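Side-chain contacts in mandalate racemase/muconate lactonizing enzyme (Unidentified, PDB 4E4U), which is of unknown specific function but, as a putative mandelate racemase/muconate lactonizing enzyme relative, probably acts on a carboxylate substrate: residues L179-E182 with V183-R186; E196-G199 with S200-L204; F206-H209 with G210-P214; T297-V301 with H302-I306. All blocks are in the same frame, centred on the assembly; numbering follows the deposited sequence. Where two conformers were deposited one is given.

How the contacts relate
All four contacts are local and belong to the enolase C-terminal-like part of the chain. Contacts 1 and 2 share helix 181-198, one at its start and one at its end, with centres about 22 Å apart. Contact 3 follows strand 203-206. It touches contact 1 through Leu179 CD1 and Met212 SD, 3.5 Å apart. Contact 4 ends helix 289-301, its centre about 27 Å from that of contact 2, and both run into strands of the same sheet. Contact 1 also meets the residues of contact 2 from another subunit. A bound dithiol, (2R,3S)-1,4-dimercaptobutane-2,3-diol, lies against helix 145-158, which packs on contact 2.

Contact 1: L179-E182 with V183-R186; sequences LSLE and VLDR
Ser180 and Val183 meet at the start of helix 181-198, where Ser180 is the N-cap. The serine OG sits between its own backbone N and carbonyl carbon (chi1 73°). That rotation turns OG over the first turn, where it accepts a hydrogen bond from Val183 N at 3.1 Å. The N-H points at it fairly straight, at 159°. Val183 CG2 lies beside the same oxygen, with CG2 and Ser180 OG 3.4 Å apart.

Leu179 comes from just before the cap and folds back onto the helix. Its side chain crosses that of Val183 at about a right angle, and its CD2 meets Val183 CG1 at 4.2 Å. The approach to Leu184 is oblique, with Leu179 CD1 against Leu184 CD2 at 4.0 Å. Leu184 CG also rests 3.3 Å from Ser180 O, the carbonyl that accepts from Leu184 N.

Asp185 hangs beside the next carbonyl. Leu181 O accepts from Asp185 N at 2.8 Å, and the two carboxylate oxygens stand about equally far from it. Asp185 OD1 pairs with Arg223 of the same chain. Asp185 OD2 and Glu182 OE2 bond to the second subunit, at its Ser200 and Lys201. Leu181 packs on that subunit too.

Leu179, Val183 and Leu184 thus form an apolar cluster across the cap, while the acids tie the first turn to both chains. The serine satisfies an amide that has no preceding helical turn to accept it. The acids near the amino end probably also suit the helix dipole.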
loop_
_atom_site.group_PDB
_atom_site.type_symbol
_atom_site.label_atom_id
_atom_site.label_comp_id
_atom_site.label_asym_id
_atom_site.label_seq_id
_atom_site.Cartn_x
_atom_site.Cartn_y
_atom_site.Cartn_z
ATOM N N LEU A 179 10.704 23.098 18.080
ATOM C CA LEU A 179 10.546 24.497 18.485
ATOM C C LEU A 179 9.949 24.621 19.878
ATOM O O LEU A 179 9.025 23.894 20.239
ATOM C CB LEU A 179 9.640 25.254 17.515
ATOM C CG LEU A 179 10.067 25.289 16.054
ATOM C CD1 LEU A 179 9.061 26.103 15.248
ATOM C CD2 LEU A 179 11.472 25.856 15.903
ATOM N N SER A 180 10.470 25.566 20.652
ATOM C CA SER A 180 9.938 25.846 21.983
ATOM C C SER A 180 8.555 26.482 21.902
ATOM O O SER A 180 8.165 27.023 20.867
ATOM C CB SER A 180 10.858 26.814 22.718
ATOM O OG SER A 180 10.721 28.114 22.167
ATOM N N LEU A 181 7.825 26.441 23.010
ATOM C CA LEU A 181 6.530 27.116 23.090
ATOM C C LEU A 181 6.643 28.612 22.805
ATOM O O LEU A 181 5.781 29.181 22.144
ATOM C CB LEU A 181 5.896 26.911 24.463
ATOM C CG LEU A 181 5.420 25.485 24.727
ATOM C CD1 LEU A 181 5.154 25.319 26.213
ATOM C CD2 LEU A 181 4.175 25.162 23.908
ATOM N N GLU A 182 7.690 29.258 23.310
ATOM C CA GLU A 182 7.845 30.686 23.054
ATOM C C GLU A 182 8.036 30.978 21.565
ATOM O O GLU A 182 7.513 31.970 21.047
ATOM C CB GLU A 182 8.984 31.264 23.882
ATOM C CG GLU A 182 8.606 31.396 25.341
ATOM C CD GLU A 182 9.714 31.970 26.185
ATOM O OE1 GLU A 182 10.879 31.542 26.017
ATOM O OE2 GLU A 182 9.413 32.845 27.019
ATOM N N VAL A 183 8.764 30.114 20.864
ATOM C CA VAL A 183 8.938 30.308 19.430
ATOM C C VAL A 183 7.633 30.003 18.688
ATOM O O VAL A 183 7.249 30.748 17.788
ATOM C CB VAL A 183 10.130 29.504 18.883
ATOM C CG1 VAL A 183 10.160 29.530 17.361
ATOM C CG2 VAL A 183 11.431 30.061 19.454
ATOM N N LEU A 184 6.932 28.940 19.085
ATOM C CA LEU A 184 5.629 28.646 18.488
ATOM C C LEU A 184 4.678 29.827 18.678
ATOM O O LEU A 184 3.973 30.219 17.748
ATOM C CB LEU A 184 5.021 27.372 19.078
ATOM C CG LEU A 184 5.744 26.056 18.767
ATOM C CD1 LEU A 184 5.211 24.923 19.631
ATOM C CD2 LEU A 184 5.593 25.704 17.289
ATOM N N ASP A 185 4.668 30.401 19.881
ATOM C CA ASP A 185 3.836 31.566 20.159
ATOM C C ASP A 185 4.194 32.734 19.242
ATOM O O ASP A 185 3.317 33.435 18.737
ATOM C CB ASP A 185 4.019 32.033 21.609
ATOM C CG ASP A 185 3.331 31.135 22.625
ATOM O OD1 ASP A 185 2.511 30.277 22.239
ATOM O OD2 ASP A 185 3.602 31.315 23.831
ATOM N N ARG A 186 5.490 32.951 19.043
ATOM C CA ARG A 186 5.956 34.055 18.213
ATOM C C ARG A 186 5.539 33.852 16.759
ATOM O O ARG A 186 5.139 34.799 16.084
ATOM C CB ARG A 186 7.475 34.206 18.319
ATOM C CG ARG A 186 8.036 35.335 17.482
ATOM C CD ARG A 186 9.524 35.481 17.709
ATOM N NE ARG A 186 10.262 34.364 17.123
ATOM C CZ ARG A 186 11.403 33.877 17.604
ATOM N NH1 ARG A 186 11.941 34.370 18.712
ATOM N NH2 ARG A 186 12.003 32.876 16.983
#

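Contact 2: E196-G199 with S200-L204; sequences EAVG and SKADL
From Val198 to Lys201 the chain makes a type II' beta turn, with Gly199 at its second position in a positive-phi conformation (phi 53°). Lys201 N closes the turn by donating to Val198 O at 3.0 Å. Lys201 CB lies just beyond the same oxygen, 3.3 Å from Val198 O.

Val198 carries the side-chain contact. Its CG2 occupies the position between backbone N and carbonyl carbon, chi1 being -54° for CG1. This turns CG2 toward the returning chain, where it meets Ala202 O at 3.5 Å. The CB atoms of Val198 and Ala202 face each other at 4.0 Å. Farther along, Leu204 swings its end back, and its CD2 reaches Val198 CG2 at 4.4 Å. Ala202 N is buried here without a polar partner, whereas Ala202 O and Gly199 O both accept from Arg195. Ala152 and Val156 of helix 145-158 pack on Val198.

The turn joins helix 181-198 to strand 203-206, which runs parallel to strand 162-165. It is the helix-to-strand connection of a beta-alpha-beta crossover, the repeating step of the barrel in the enolase superfamily.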
loop_
_atom_site.group_PDB
_atom_site.type_symbol
_atom_site.label_atom_id
_atom_site.label_comp_id
_atom_site.label_asym_id
_atom_site.label_seq_id
_atom_site.Cartn_x
_atom_site.Cartn_y
_atom_site.Cartn_z
ATOM N N GLU A 196 -3.625 40.953 10.289
ATOM C CA GLU A 196 -4.365 42.163 10.664
ATOM C C GLU A 196 -3.997 43.325 9.744
ATOM O O GLU A 196 -4.854 44.109 9.339
ATOM C CB GLU A 196 -4.083 42.549 12.123
ATOM C CG GLU A 196 -4.764 43.843 12.571
ATOM C CD GLU A 196 -4.410 44.262 13.998
ATOM O OE1 GLU A 196 -3.270 43.999 14.450
ATOM O OE2 GLU A 196 -5.280 44.867 14.666
ATOM N N ALA A 197 -2.718 43.418 9.401
ATOM C CA ALA A 197 -2.221 44.524 8.589
ATOM C C ALA A 197 -2.608 44.424 7.112
ATOM O O ALA A 197 -2.823 45.446 6.467
ATOM C CB ALA A 197 -0.709 44.640 8.733
ATOM N N VAL A 198 -2.690 43.209 6.572
ATOM C CA VAL A 198 -2.943 43.044 5.142
ATOM C C VAL A 198 -4.368 42.611 4.811
ATOM O O VAL A 198 -4.789 42.707 3.656
ATOM C CB VAL A 198 -1.939 42.068 4.464
ATOM C CG1 VAL A 198 -0.507 42.510 4.735
ATOM C CG2 VAL A 198 -2.166 40.616 4.918
ATOM N N GLY A 199 -5.099 42.120 5.809
ATOM C CA GLY A 199 -6.430 41.586 5.572
ATOM C C GLY A 199 -6.427 40.527 4.480
ATOM O O GLY A 199 -5.570 39.643 4.476
ATOM N N SER A 200 -7.356 40.637 3.535
ATOM C CA SER A 200 -7.416 39.692 2.428
ATOM C C SER A 200 -6.703 40.201 1.181
ATOM O O SER A 200 -6.859 39.632 0.097
ATOM C CB SER A 200 -8.863 39.329 2.118
ATOM O OG SER A 200 -9.417 38.576 3.184
ATOM N N LYS A 201 -5.910 41.258 1.334
ATOM C CA LYS A 201 -5.214 41.840 0.191
ATOM C C LYS A 201 -3.927 41.111 -0.163
ATOM O O LYS A 201 -3.433 41.239 -1.282
ATOM C CB LYS A 201 -4.933 43.322 0.425
ATOM C CG LYS A 201 -6.200 44.146 0.543
ATOM C CD LYS A 201 -7.096 43.952 -0.674
ATOM C CE LYS A 201 -8.256 44.945 -0.681
ATOM N NZ LYS A 201 -9.079 44.829 -1.915
ATOM N N ALA A 202 -3.389 40.331 0.772
ATOM C CA ALA A 202 -2.153 39.603 0.514
ATOM C C ALA A 202 -2.147 38.273 1.239
ATOM O O ALA A 202 -2.555 38.180 2.402
ATOM C CB ALA A 202 -0.941 40.432 0.924
ATOM N N ASP A 203 -1.692 37.245 0.540
ATOM C CA ASP A 203 -1.447 35.967 1.182
ATOM C C ASP A 203 -0.236 36.015 2.105
ATOM O O ASP A 203 0.715 36.775 1.871
ATOM C CB ASP A 203 -1.233 34.879 0.127
ATOM C CG ASP A 203 -2.540 34.332 -0.423
ATOM O OD1 ASP A 203 -3.316 33.728 0.354
ATOM O OD2 ASP A 203 -2.791 34.496 -1.639
ATOM N N LEU A 204 -0.291 35.201 3.156
ATOM C CA LEU A 204 0.855 34.979 4.024
ATOM C C LEU A 204 1.633 33.776 3.522
ATOM O O LEU A 204 1.060 32.705 3.290
ATOM C CB LEU A 204 0.399 34.671 5.450
ATOM C CG LEU A 204 -0.573 35.627 6.133
ATOM C CD1 LEU A 204 -0.875 35.163 7.550
ATOM C CD2 LEU A 204 -0.009 37.011 6.154
#

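Contact 3: F206-H209 with G210-P214; sequences FGTH and GQMVP
His209 and Gln211 are tied by one side-chain bond. His209 N donates to Gln211 OE1 at 2.8 Å, with an N-H...O angle of 158°. The donor is tilted 27° from the plane of the amide group. Gln211 bends about its CB-CG bond (chi2 91°), which brings OE1 back to His209 N. Gly210 between them has positive phi, and the chain bends there.

OE1 has apolar company as well. Thr208 CG2 lies 3.6 Å from Gln211 OE1, and the two side chains approach obliquely. The same methyl of Thr208, CG2, meets Met212 CE at 3.7 Å. Here the side chains cross at about a right angle, so the sulfur-bound methyl abuts Thr208 from across. Met212 bends at its last torsion to bring CE there.

A second shell fixes these groups. Asp166 OD2 accepts from both His209 ND1 and Gln211 NE2, so a single carboxylate oxygen orients the imidazole and the amide. Thr208 OG1 bonds to Glu233 O, while its methyl faces Gln211 and Met212.

Just before these residues, Gly207 centres an inverse gamma turn, marked by a weak bond from Thr208 N to Phe206 O at 3.1 Å. The whole loop leaves the carboxyl end of strand 203-206, the end where active sites of this superfamily lie. It runs to Val213, the N-cap of helix 214-224. Ala217 and Leu220 of that helix pack on Met212, and Phe232 of strand 231-233 backs both Thr208 and Met212.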
loop_
_atom_site.group_PDB
_atom_site.type_symbol
_atom_site.label_atom_id
_atom_site.label_comp_id
_atom_site.label_asym_id
_atom_site.label_seq_id
_atom_site.Cartn_x
_atom_site.Cartn_y
_atom_site.Cartn_z
ATOM N N PHE A 206 4.537 31.444 4.838
ATOM C CA PHE A 206 5.288 31.167 6.048
ATOM C C PHE A 206 6.624 30.556 5.639
ATOM O O PHE A 206 6.698 29.377 5.289
ATOM C CB PHE A 206 4.502 30.272 7.009
ATOM C CG PHE A 206 5.012 30.330 8.410
ATOM C CD1 PHE A 206 4.595 31.331 9.276
ATOM C CD2 PHE A 206 5.940 29.404 8.849
ATOM C CE1 PHE A 206 5.082 31.390 10.563
ATOM C CE2 PHE A 206 6.430 29.457 10.133
ATOM C CZ PHE A 206 6.004 30.449 10.991
ATOM N N GLY A 207 7.662 31.387 5.647
ATOM C CA GLY A 207 8.896 31.083 4.947
ATOM C C GLY A 207 9.973 30.404 5.759
ATOM O O GLY A 207 11.129 30.844 5.764
ATOM N N THR A 208 9.602 29.318 6.426
ATOM C CA THR A 208 10.543 28.542 7.225
ATOM C C THR A 208 11.694 27.972 6.386
ATOM O O THR A 208 11.627 27.932 5.144
ATOM C CB THR A 208 9.810 27.442 8.020
ATOM O OG1 THR A 208 8.525 27.195 7.428
ATOM C CG2 THR A 208 9.580 27.913 9.441
ATOM N N HIS A 209 12.742 27.543 7.083
ATOM C CA HIS A 209 14.017 27.131 6.491
ATOM C C HIS A 209 14.424 25.724 6.964
ATOM O O HIS A 209 15.604 25.452 7.190
ATOM C CB HIS A 209 15.128 28.113 6.892
ATOM C CG HIS A 209 15.075 29.440 6.197
ATOM N ND1 HIS A 209 14.284 30.480 6.624
ATOM C CD2 HIS A 209 15.764 29.906 5.124
ATOM C CE1 HIS A 209 14.467 31.526 5.838
ATOM N NE2 HIS A 209 15.358 31.204 4.920
ATOM N N GLY A 210 13.458 24.830 7.142
ATOM C CA GLY A 210 13.774 23.478 7.570
ATOM C C GLY A 210 14.267 23.366 8.998
ATOM O O GLY A 210 15.051 22.467 9.304
ATOM N N GLN A 211 13.796 24.247 9.878
ATOM C CA GLN A 211 14.229 24.223 11.276
ATOM C C GLN A 211 13.803 22.955 12.004
ATOM O O GLN A 211 14.464 22.533 12.947
ATOM C CB GLN A 211 13.645 25.409 12.056
ATOM C CG GLN A 211 14.279 26.759 11.797
ATOM C CD GLN A 211 13.593 27.525 10.691
ATOM O OE1 GLN A 211 12.975 26.937 9.799
ATOM N NE2 GLN A 211 13.711 28.848 10.730
ATOM N N MET A 212 12.696 22.364 11.568
ATOM C CA MET A 212 11.939 21.435 12.400
ATOM C C MET A 212 12.047 19.970 12.022
ATOM O O MET A 212 12.218 19.627 10.850
ATOM C CB MET A 212 10.458 21.822 12.353
ATOM C CG MET A 212 10.154 23.099 13.099
ATOM S SD MET A 212 8.666 23.900 12.543
ATOM C CE MET A 212 9.289 24.560 11.010
ATOM N N VAL A 213 11.912 19.114 13.028
ATOM C CA VAL A 213 11.521 17.730 12.786
ATOM C C VAL A 213 10.014 17.727 12.471
ATOM O O VAL A 213 9.292 18.658 12.833
ATOM C CB VAL A 213 11.832 16.818 13.995
ATOM C CG1 VAL A 213 13.326 16.770 14.254
ATOM C CG2 VAL A 213 11.073 17.267 15.252
ATOM N N PRO A 214 9.525 16.689 11.774
ATOM C CA PRO A 214 8.109 16.693 11.376
ATOM C C PRO A 214 7.123 16.851 12.529
ATOM O O PRO A 214 6.116 17.532 12.359
ATOM C CB PRO A 214 7.918 15.339 10.668
ATOM C CG PRO A 214 9.182 14.589 10.860
ATOM C CD PRO A 214 10.266 15.563 11.186
#

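Contact 4: T297-V301 with H302-I306; sequences TLAEV and HYAQI
His302 leans back over the last turn of helix 289-301 and touches Leu298 and Val301. Its CB begins 3.8 Å from Ala299 O. With CG beside the backbone N (chi1 -70°), the ring is carried back along the helix instead of outward. His302 CG is 3.9 Å from Leu298 O, and CD2 then comes to 3.1 Å from Leu298 O. That oxygen lies at the ring edge, in its plane, so it faces the C-H of CD2. Val301 CG2 reaches His302 CD2 too, at 3.9 Å, with the two side chains oblique. Farther out, the ring packs edge-to-face with His268 of the fifth subunit, and Leu271 and Gln272 of helix 263-272 lie against it.

The backbone closes the helix. Ala304 N donates to Ala299 O at 2.8 Å. Tyr303 N donates to Glu300 O at 3.0 Å. His302 N makes only weak bonds, to Leu298 O and Ala299 O. The Tyr303 ring turns its edge to Glu300 O, with Tyr303 CD1 at 3.5 Å from that oxygen. Its hydroxyl bonds to Pro237 O of the third subunit.

The CB atoms of Ala299 and Ala304 meet at 3.9 Å, an apolar touch between the last helical turn and the departing chain.

Positive phi at Tyr303 (56°) with the two backward bonds from Tyr303 N and Ala304 N is a Schellman motif. It ends helix 289-301, and the chain then runs through Ala304 into strand 305-306. The motif is thus the C-terminal cap that leads from the helix to a strand parallel to strand 278-279.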
loop_
_atom_site.group_PDB
_atom_site.type_symbol
_atom_site.label_atom_id
_atom_site.label_comp_id
_atom_site.label_asym_id
_atom_site.label_seq_id
_atom_site.Cartn_x
_atom_site.Cartn_y
_atom_site.Cartn_z
ATOM N N THR A 297 6.759 20.122 -15.581
ATOM C CA THR A 297 5.949 19.070 -16.188
ATOM C C THR A 297 5.520 18.013 -15.167
ATOM O O THR A 297 4.349 17.598 -15.138
ATOM C CB THR A 297 6.735 18.407 -17.335
ATOM O OG1 THR A 297 6.940 19.370 -18.377
ATOM C CG2 THR A 297 5.991 17.200 -17.892
ATOM N N LEU A 298 6.462 17.571 -14.332
ATOM C CA LEU A 298 6.120 16.646 -13.252
ATOM C C LEU A 298 5.049 17.266 -12.371
ATOM O O LEU A 298 4.081 16.603 -11.999
ATOM C CB LEU A 298 7.340 16.306 -12.401
ATOM C CG LEU A 298 8.521 15.650 -13.108
ATOM C CD1 LEU A 298 9.634 15.349 -12.103
ATOM C CD2 LEU A 298 8.064 14.383 -13.815
ATOM N N ALA A 299 5.212 18.549 -12.052
ATOM C CA ALA A 299 4.218 19.209 -11.231
ATOM C C ALA A 299 2.849 19.177 -11.913
ATOM O O ALA A 299 1.837 18.914 -11.264
ATOM C CB ALA A 299 4.643 20.625 -10.922
ATOM N N GLU A 300 2.807 19.417 -13.223
ATOM C CA GLU A 300 1.521 19.440 -13.931
ATOM C C GLU A 300 0.735 18.147 -13.736
ATOM O O GLU A 300 -0.473 18.171 -13.499
ATOM C CB GLU A 300 1.708 19.655 -15.428
ATOM C CG GLU A 300 2.116 21.046 -15.842
ATOM C CD GLU A 300 1.932 21.228 -17.332
ATOM O OE1 GLU A 300 2.927 21.122 -18.074
ATOM O OE2 GLU A 300 0.780 21.454 -17.762
ATOM N N VAL A 301 1.409 17.007 -13.847
ATOM C CA VAL A 301 0.674 15.747 -13.815
ATOM C C VAL A 301 0.204 15.393 -12.412
ATOM O O VAL A 301 -0.686 14.570 -12.256
ATOM C CB VAL A 301 1.425 14.558 -14.489
ATOM C CG1 VAL A 301 1.644 14.854 -15.963
ATOM C CG2 VAL A 301 2.730 14.238 -13.773
ATOM N N HIS A 302 0.794 16.031 -11.400
ATOM C CA HIS A 302 0.349 15.894 -10.010
ATOM C C HIS A 302 -0.603 17.012 -9.582
ATOM O O HIS A 302 -1.010 17.078 -8.419
ATOM C CB HIS A 302 1.543 15.859 -9.055
ATOM C CG HIS A 302 2.354 14.613 -9.159
ATOM N ND1 HIS A 302 2.124 13.504 -8.378
ATOM C CD2 HIS A 302 3.394 14.295 -9.977
ATOM C CE1 HIS A 302 2.997 12.561 -8.691
ATOM N NE2 HIS A 302 3.772 13.010 -9.654
ATOM N N TYR A 303 -0.957 17.886 -10.523
ATOM C CA TYR A 303 -1.747 19.092 -10.235
ATOM C C TYR A 303 -1.078 19.963 -9.152
ATOM O O TYR A 303 -1.752 20.611 -8.337
ATOM C CB TYR A 303 -3.200 18.778 -9.845
ATOM C CG TYR A 303 -4.132 18.300 -10.942
ATOM C CD1 TYR A 303 -3.691 18.020 -12.230
ATOM C CD2 TYR A 303 -5.483 18.181 -10.681
ATOM C CE1 TYR A 303 -4.584 17.582 -13.213
ATOM C CE2 TYR A 303 -6.375 17.743 -11.639
ATOM C CZ TYR A 303 -5.926 17.455 -12.906
ATOM O OH TYR A 303 -6.830 17.026 -13.854
ATOM N N ALA A 304 0.253 19.966 -9.160
ATOM C CA ALA A 304 1.041 20.849 -8.312
ATOM C C ALA A 304 1.387 22.115 -9.089
ATOM O O ALA A 304 1.265 22.159 -10.318
ATOM C CB ALA A 304 2.311 20.137 -7.820
ATOM N N GLN A 305 1.837 23.137 -8.375
ATOM C CA GLN A 305 2.199 24.402 -8.993
ATOM C C GLN A 305 3.673 24.699 -8.789
ATOM O O GLN A 305 4.328 24.112 -7.923
ATOM C CB GLN A 305 1.382 25.538 -8.383
ATOM C CG GLN A 305 -0.107 25.411 -8.594
ATOM C CD GLN A 305 -0.864 26.481 -7.848
ATOM O OE1 GLN A 305 -0.954 26.455 -6.609
ATOM N NE2 GLN A 305 -1.386 27.463 -8.589
ATOM N N ILE A 306 4.226 25.582 -9.613
ATOM C CA ILE A 306 5.591 26.036 -9.376
ATOM C C ILE A 306 5.609 27.473 -8.877
ATOM O O ILE A 306 4.805 28.314 -9.286
ATOM C CB ILE A 306 6.529 25.886 -10.602
ATOM C CG1 ILE A 306 6.199 26.917 -11.686
ATOM C CG2 ILE A 306 6.496 24.454 -11.137
ATOM C CD1 ILE A 306 7.284 27.050 -12.734
#